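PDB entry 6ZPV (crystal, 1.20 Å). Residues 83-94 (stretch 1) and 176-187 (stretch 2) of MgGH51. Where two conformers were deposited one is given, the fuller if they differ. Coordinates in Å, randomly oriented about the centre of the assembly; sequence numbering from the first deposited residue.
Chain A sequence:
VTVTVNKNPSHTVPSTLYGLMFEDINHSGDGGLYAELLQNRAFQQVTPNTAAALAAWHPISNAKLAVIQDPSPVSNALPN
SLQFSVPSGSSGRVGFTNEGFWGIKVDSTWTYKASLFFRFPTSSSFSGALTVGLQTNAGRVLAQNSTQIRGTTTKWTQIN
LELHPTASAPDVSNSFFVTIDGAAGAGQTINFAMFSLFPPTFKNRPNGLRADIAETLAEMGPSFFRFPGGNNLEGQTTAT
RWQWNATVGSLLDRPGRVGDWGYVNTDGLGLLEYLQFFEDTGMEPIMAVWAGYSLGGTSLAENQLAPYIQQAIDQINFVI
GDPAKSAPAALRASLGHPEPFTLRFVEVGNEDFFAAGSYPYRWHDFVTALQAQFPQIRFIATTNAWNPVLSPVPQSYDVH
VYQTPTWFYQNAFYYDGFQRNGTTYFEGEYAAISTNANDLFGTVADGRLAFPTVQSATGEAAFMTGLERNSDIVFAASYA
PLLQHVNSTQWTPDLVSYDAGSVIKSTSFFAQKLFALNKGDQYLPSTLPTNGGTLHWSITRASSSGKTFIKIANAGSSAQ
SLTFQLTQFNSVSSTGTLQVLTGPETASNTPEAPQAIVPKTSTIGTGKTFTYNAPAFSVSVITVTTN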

# COMPACT_ATOMS: atom_id res chain seq x y z
N GLN A 83 30.63 1.75 11.09
CA GLN A 83 31.99 1.49 11.57
C GLN A 83 31.88 0.67 12.87
O GLN A 83 31.33 1.16 13.88
CB GLN A 83 32.71 2.81 11.83
CG GLN A 83 34.12 2.60 12.34
CD GLN A 83 34.71 3.95 12.69
OE1 GLN A 83 35.45 4.53 11.86
NE2 GLN A 83 34.29 4.49 13.85
N PHE A 84 32.38 -0.55 12.80
CA PHE A 84 32.37 -1.55 13.88
C PHE A 84 33.78 -1.79 14.40
O PHE A 84 34.65 -2.14 13.64
CB PHE A 84 31.78 -2.86 13.34
CG PHE A 84 32.02 -4.08 14.19
CD1 PHE A 84 31.44 -4.23 15.44
CD2 PHE A 84 32.86 -5.08 13.75
CE1 PHE A 84 31.68 -5.36 16.20
CE2 PHE A 84 33.08 -6.24 14.51
CZ PHE A 84 32.45 -6.37 15.74
N SER A 85 33.99 -1.59 15.69
CA SER A 85 35.32 -1.81 16.29
C SER A 85 35.19 -2.73 17.51
O SER A 85 34.22 -2.59 18.29
CB SER A 85 35.96 -0.50 16.69
OG SER A 85 36.18 0.31 15.54
N VAL A 86 36.16 -3.58 17.70
CA VAL A 86 36.25 -4.48 18.86
C VAL A 86 37.41 -3.96 19.73
O VAL A 86 38.54 -3.87 19.26
CB VAL A 86 36.53 -5.93 18.44
CG1 VAL A 86 36.64 -6.83 19.65
CG2 VAL A 86 35.47 -6.42 17.46
N PRO A 87 37.16 -3.59 20.99
CA PRO A 87 38.26 -3.16 21.85
C PRO A 87 39.33 -4.23 22.00
O PRO A 87 39.10 -5.43 21.84
CB PRO A 87 37.56 -2.93 23.18
CG PRO A 87 36.15 -2.51 22.80
CD PRO A 87 35.85 -3.46 21.64
N SER A 88 40.54 -3.77 22.32
CA SER A 88 41.61 -4.70 22.73
C SER A 88 41.10 -5.45 23.98
O SER A 88 40.24 -4.93 24.73
CB SER A 88 42.90 -3.92 23.00
OG SER A 88 42.73 -3.02 24.06
N GLY A 89 41.63 -6.60 24.24
CA GLY A 89 41.29 -7.27 25.52
C GLY A 89 39.93 -7.94 25.54
O GLY A 89 39.33 -8.01 26.60
N SER A 90 39.45 -8.44 24.39
CA SER A 90 38.10 -8.97 24.17
C SER A 90 38.10 -10.48 24.00
O SER A 90 39.11 -11.13 23.72
CB SER A 90 37.50 -8.25 22.98
OG SER A 90 37.30 -6.87 23.28
N SER A 91 36.91 -11.04 24.14
CA SER A 91 36.65 -12.46 23.92
C SER A 91 35.14 -12.65 23.74
O SER A 91 34.34 -11.78 24.19
CB SER A 91 37.14 -13.35 25.06
OG SER A 91 36.31 -13.22 26.18
N GLY A 92 34.76 -13.79 23.19
CA GLY A 92 33.35 -14.14 23.02
C GLY A 92 32.73 -13.42 21.85
O GLY A 92 33.38 -12.61 21.18
N ARG A 93 31.47 -13.72 21.58
CA ARG A 93 30.85 -13.07 20.39
C ARG A 93 30.82 -11.57 20.61
O ARG A 93 30.44 -11.06 21.68
CB ARG A 93 29.46 -13.68 20.18
CG ARG A 93 28.40 -13.38 21.23
CD ARG A 93 27.15 -14.24 21.14
NE ARG A 93 26.43 -14.14 19.88
CZ ARG A 93 25.26 -13.56 19.68
NH1 ARG A 93 24.63 -12.90 20.60
NH2 ARG A 93 24.70 -13.70 18.50
N VAL A 94 31.16 -10.85 19.58
CA VAL A 94 31.17 -9.36 19.57
C VAL A 94 30.60 -8.94 18.23
O VAL A 94 30.98 -9.53 17.21
CB VAL A 94 32.59 -8.80 19.88
CG1 VAL A 94 32.58 -7.27 19.83
CG2 VAL A 94 33.16 -9.30 21.22
N PHE A 176 18.13 -9.72 13.98
CA PHE A 176 19.24 -10.13 13.13
C PHE A 176 20.56 -9.79 13.84
O PHE A 176 20.63 -8.76 14.53
CB PHE A 176 19.15 -9.38 11.82
CG PHE A 176 20.29 -9.59 10.86
CD1 PHE A 176 20.44 -10.82 10.21
CD2 PHE A 176 21.18 -8.58 10.56
CE1 PHE A 176 21.47 -11.06 9.33
CE2 PHE A 176 22.20 -8.80 9.61
CZ PHE A 176 22.36 -10.02 9.03
N PHE A 177 21.58 -10.61 13.66
CA PHE A 177 22.90 -10.31 14.25
C PHE A 177 24.01 -10.59 13.25
O PHE A 177 23.88 -11.44 12.33
CB PHE A 177 23.15 -11.11 15.53
CG PHE A 177 23.38 -12.59 15.40
CD1 PHE A 177 24.63 -13.09 15.05
CD2 PHE A 177 22.36 -13.49 15.64
CE1 PHE A 177 24.82 -14.46 14.97
CE2 PHE A 177 22.57 -14.85 15.58
CZ PHE A 177 23.84 -15.35 15.24
N VAL A 178 25.12 -9.90 13.49
CA VAL A 178 26.43 -10.12 12.86
C VAL A 178 27.44 -10.18 13.98
O VAL A 178 27.48 -9.24 14.80
CB VAL A 178 26.77 -9.01 11.86
CG1 VAL A 178 28.14 -9.21 11.26
CG2 VAL A 178 25.70 -8.88 10.80
N THR A 179 28.26 -11.22 14.05
CA THR A 179 29.33 -11.31 15.07
C THR A 179 30.62 -11.82 14.43
O THR A 179 30.62 -12.61 13.47
CB THR A 179 28.91 -12.19 16.24
OG1 THR A 179 28.64 -13.53 15.84
CG2 THR A 179 27.75 -11.64 17.00
N ILE A 180 31.70 -11.50 15.14
CA ILE A 180 32.99 -12.23 14.99
C ILE A 180 33.41 -12.67 16.40
O ILE A 180 32.87 -12.22 17.43
CB ILE A 180 34.06 -11.35 14.31
CG1 ILE A 180 34.43 -10.11 15.11
CG2 ILE A 180 33.68 -11.02 12.90
CD1 ILE A 180 35.59 -9.33 14.53
N ASP A 181 34.40 -13.52 16.45
CA ASP A 181 35.01 -13.96 17.69
C ASP A 181 35.84 -12.80 18.23
O ASP A 181 36.77 -12.30 17.59
CB ASP A 181 35.85 -15.21 17.44
CG ASP A 181 36.47 -15.80 18.66
OD1 ASP A 181 37.22 -15.08 19.35
OD2 ASP A 181 36.26 -17.02 18.93
N GLY A 182 35.51 -12.34 19.45
CA GLY A 182 36.16 -11.16 20.04
C GLY A 182 37.62 -11.34 20.38
O GLY A 182 38.35 -10.35 20.44
N ALA A 183 38.04 -12.57 20.61
CA ALA A 183 39.47 -12.83 20.85
C ALA A 183 40.22 -12.71 19.52
O ALA A 183 41.24 -11.99 19.42
CB ALA A 183 39.69 -14.18 21.52
N ALA A 184 39.75 -13.43 18.47
CA ALA A 184 40.35 -13.30 17.14
C ALA A 184 40.28 -11.86 16.63
O ALA A 184 41.20 -11.43 15.91
CB ALA A 184 39.69 -14.25 16.16
N GLY A 185 39.23 -11.16 17.00
CA GLY A 185 38.92 -9.84 16.48
C GLY A 185 39.33 -8.66 17.35
O GLY A 185 39.04 -7.50 17.00
N ALA A 186 40.02 -8.91 18.44
CA ALA A 186 40.36 -7.83 19.39
C ALA A 186 41.18 -6.76 18.64
O ALA A 186 42.15 -7.10 17.97
CB ALA A 186 41.10 -8.40 20.56
N GLY A 187 40.79 -5.50 18.81
CA GLY A 187 41.50 -4.41 18.14
C GLY A 187 41.12 -4.16 16.68
O GLY A 187 41.70 -3.25 16.08
O HOH W 1 27.02 -15.18 17.33

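The two stretches meet as a short antiparallel ladder that opens into a pair of loops. Arg93 and Val94 begin a strand that runs alongside the end of the 176-181 strand. Val94 and Ile180 form the hydrogen-bonded pair, Val94 N to Ile180 O at 3.1 Å and Ile180 N to Val94 O at 2.9 Å, while Arg93 faces Asp181 across the neighbouring non-hydrogen-bonded position. Val94 O also receives a CA-H...O contact from Thr179 CA at 3.2 Å. The ladder is extended by one more bond, Gly182 N to Gly92 O at 2.8 Å, and the loops are tied at their far end by Gly187 N, which reaches Val86 O at 2.8 Å and, weakly, Pro87 O at 3.5 Å.

Between these ties stretch 2 turns tightly. Asp181 steadies the bend: its OD1 accepts from Ala183 N (2.9 Å) and Ala184 N (3.1 Å), and its backbone O accepts from Gly185 N (2.8 Å). These donors lie within the type I turn that runs from Ala183 to Ala186.

The glycines serve different ends: Gly182 allows the close approach of the two stretches, Gly185 leaves room for Ile180 CD1, and the others suit their backbone angles. A CB on Gly182 would point toward stretch 1 and clash with Val94 CG2 and Gly92 O; without one, Gly182 CA lies 3.7 Å from Val94 CG2. At Gly185 a CB would strike Ile180 CD1 within its own stretch. Gly187 and Gly89 have positive phi, at angles where a CB would be jammed against the preceding carbonyl O; positive phi favours glycine at Gly92 too.

Val94 and Ile180 share one face of the sheet, where the apolar contact is buried. The p rotamer of Ile180 carries its end nearer to stretch 1, so that CD1 meets the edge of the Phe84 ring at CE2 (4.0 Å) and Val86 CG2 (4.1 Å). Branched aliphatic side chains suit this pocket, filling space without leaving polar groups unpaired. Val86 also packs against the turn, its CB 3.3 Å from Gly185 O.

The face bearing Arg93 and Asp181 is more polar. Arg93 extends back along stretch 2, placing its guanidinium over the face of the Phe177 ring in a cation-pi interaction, with CZ 4.7 Å from the ring centroid. Thr179 CG2 lies over one face of the guanidinium, 4.0 Å from Arg93 NH2. A water joins the two residues: it accepts from Arg93 NE at 2.8 Å and hydrogen-bonds Thr179 OG1 at 2.8 Å. Arginine thus combines a long apolar reach with a flat, charged end, and threonine offers both a methyl and a hydroxyl.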